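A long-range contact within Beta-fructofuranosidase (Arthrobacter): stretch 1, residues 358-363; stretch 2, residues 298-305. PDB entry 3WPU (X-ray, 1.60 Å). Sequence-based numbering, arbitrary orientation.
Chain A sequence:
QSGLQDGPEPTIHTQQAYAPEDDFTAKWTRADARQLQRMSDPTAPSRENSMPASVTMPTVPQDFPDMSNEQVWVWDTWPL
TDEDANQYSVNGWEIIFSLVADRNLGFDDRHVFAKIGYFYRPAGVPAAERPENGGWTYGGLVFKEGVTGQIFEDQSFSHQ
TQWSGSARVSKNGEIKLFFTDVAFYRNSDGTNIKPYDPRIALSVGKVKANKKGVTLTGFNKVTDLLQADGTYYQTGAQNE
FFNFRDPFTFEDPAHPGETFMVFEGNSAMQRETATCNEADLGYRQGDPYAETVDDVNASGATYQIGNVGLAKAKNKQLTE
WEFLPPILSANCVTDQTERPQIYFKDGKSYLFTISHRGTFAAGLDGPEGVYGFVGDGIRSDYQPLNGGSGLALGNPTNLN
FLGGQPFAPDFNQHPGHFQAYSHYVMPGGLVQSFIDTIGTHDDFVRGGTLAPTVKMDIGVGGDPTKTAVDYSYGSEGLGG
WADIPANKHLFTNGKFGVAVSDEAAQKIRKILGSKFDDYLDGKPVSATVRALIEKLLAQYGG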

# COMPACT_ATOMS: atom_id res chain seq x y z
N GLY A 358 12.52 7.84 -9.63
CA GLY A 358 13.76 8.48 -9.13
C GLY A 358 14.55 7.73 -8.07
O GLY A 358 15.71 8.05 -7.81
N THR A 359 13.94 6.74 -7.44
CA THR A 359 14.60 5.97 -6.42
C THR A 359 15.37 4.78 -6.98
O THR A 359 16.05 4.10 -6.23
CB THR A 359 13.57 5.46 -5.39
OG1 THR A 359 12.48 4.87 -6.08
CG2 THR A 359 13.06 6.58 -4.53
N PHE A 360 15.27 4.50 -8.28
CA PHE A 360 16.11 3.48 -8.89
C PHE A 360 17.59 3.85 -8.85
O PHE A 360 17.96 5.00 -9.08
CB PHE A 360 15.70 3.16 -10.33
CG PHE A 360 14.50 2.25 -10.44
CD1 PHE A 360 14.62 0.88 -10.17
CD2 PHE A 360 13.26 2.72 -10.85
CE1 PHE A 360 13.52 0.04 -10.29
CE2 PHE A 360 12.15 1.89 -10.96
CZ PHE A 360 12.29 0.53 -10.66
N ALA A 361 18.43 2.86 -8.60
CA ALA A 361 19.87 3.05 -8.55
C ALA A 361 20.48 3.38 -9.90
O ALA A 361 19.89 3.15 -10.97
CB ALA A 361 20.52 1.80 -8.03
N ALA A 362 21.74 3.82 -9.84
CA ALA A 362 22.49 4.10 -11.04
C ALA A 362 22.43 2.95 -12.04
O ALA A 362 22.56 1.78 -11.68
CB ALA A 362 23.93 4.45 -10.71
N GLY A 363 22.20 3.29 -13.29
CA GLY A 363 22.14 2.32 -14.37
C GLY A 363 20.77 1.66 -14.53
O GLY A 363 20.55 0.93 -15.49
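Stretch 2 (298-305) ASGATYQI

Stretch 1 runs as an irregular segment without a regular helix or strand. Stretch 2 lies on it as a compact turn, with a 3-10 segment at residues 301-303. That segment is held by backbone hydrogen bonds from Tyr-303 N to Gly-300 O (3.1 Å) and from Gln-304 N to Ala-301 O (3.0 Å). No hydrogen bond joins the two stretches, and the contact is one of packing, burying 222 Å² in total.

Gly-358 takes no part. At Thr-359 the backbone makes the contact: its O lies 3.5 Å from Gln-304 CG. Phe-360 points its CA-to-CB bond away from stretch 2 and is scarcely covered by it.

The closest pair of CA atoms across the stretches is Ala-361 CA and Ala-301 CA, 4.8 Å apart. The methyl of Ala-361 packs on that of Ala-301, CB to CB at 3.8 Å. The Gln-304 side chain also reaches Ala-361.

The CA-to-CB bonds of Ala-361 and Ala-362 both point toward stretch 2. Ala-362 CB sits 3.9 Å from Ser-299 O and 4.0 Å from Ser-299 OG. That hydroxyl accepts a hydrogen bond from Ala-301 N (3.0 Å), which braces the turn locally. Gly-363, with positive phi, makes no contact.

Thus Thr-359 meets Gln-304 and Ala-362 meets Ser-299, so the order of contacts runs in opposite directions along the two stretches.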

# COMPACT_ATOMS: atom_id res chain seq x y z
N ALA A 298 31.15 1.08 -6.99
CA ALA A 298 31.72 2.41 -7.27
C ALA A 298 30.73 3.41 -7.84
O ALA A 298 31.06 4.59 -7.99
CB ALA A 298 32.91 2.28 -8.23
N SER A 299 29.50 2.98 -8.15
CA SER A 299 28.57 3.78 -8.95
C SER A 299 27.67 4.75 -8.17
O SER A 299 27.10 5.68 -8.75
CB SER A 299 27.65 2.86 -9.74
OG SER A 299 26.74 2.21 -8.87
N GLY A 300 27.52 4.52 -6.87
CA GLY A 300 26.50 5.23 -6.09
C GLY A 300 25.30 4.33 -5.77
O GLY A 300 24.49 4.65 -4.91
N ALA A 301 25.19 3.21 -6.49
CA ALA A 301 24.05 2.28 -6.32
C ALA A 301 23.93 1.73 -4.90
O ALA A 301 22.85 1.31 -4.47
CB ALA A 301 24.16 1.15 -7.30
N THR A 302 25.04 1.75 -4.16
CA THR A 302 25.04 1.22 -2.80
C THR A 302 24.23 2.07 -1.83
O THR A 302 23.95 1.63 -0.74
CB THR A 302 26.46 1.09 -2.22
OG1 THR A 302 27.09 2.38 -2.20
CG2 THR A 302 27.25 0.09 -3.03
N TYR A 303 23.87 3.30 -2.23
CA TYR A 303 22.95 4.12 -1.46
C TYR A 303 21.45 3.76 -1.63
O TYR A 303 20.59 4.33 -0.97
CB TYR A 303 23.18 5.59 -1.83
CG TYR A 303 24.60 6.04 -1.53
CD1 TYR A 303 25.13 5.92 -0.25
CD2 TYR A 303 25.41 6.61 -2.52
CE1 TYR A 303 26.42 6.33 0.04
CE2 TYR A 303 26.71 7.03 -2.23
CZ TYR A 303 27.21 6.88 -0.95
OH TYR A 303 28.51 7.29 -0.63
N GLN A 304 21.16 2.82 -2.53
CA GLN A 304 19.78 2.33 -2.75
C GLN A 304 19.70 0.89 -2.27
O GLN A 304 20.06 -0.03 -3.02
CB GLN A 304 19.41 2.45 -4.22
CG GLN A 304 19.13 3.87 -4.68
CD GLN A 304 20.38 4.67 -4.99
OE1 GLN A 304 21.26 4.21 -5.72
NE2 GLN A 304 20.47 5.88 -4.43
N ILE A 305 19.25 0.71 -1.03
CA ILE A 305 19.24 -0.61 -0.38
C ILE A 305 17.94 -0.84 0.40
O ILE A 305 17.91 -1.15 1.61
CB ILE A 305 20.49 -0.82 0.52
CG1 ILE A 305 20.63 0.32 1.55
CG2 ILE A 305 21.74 -0.92 -0.33
CD1 ILE A 305 21.70 0.10 2.60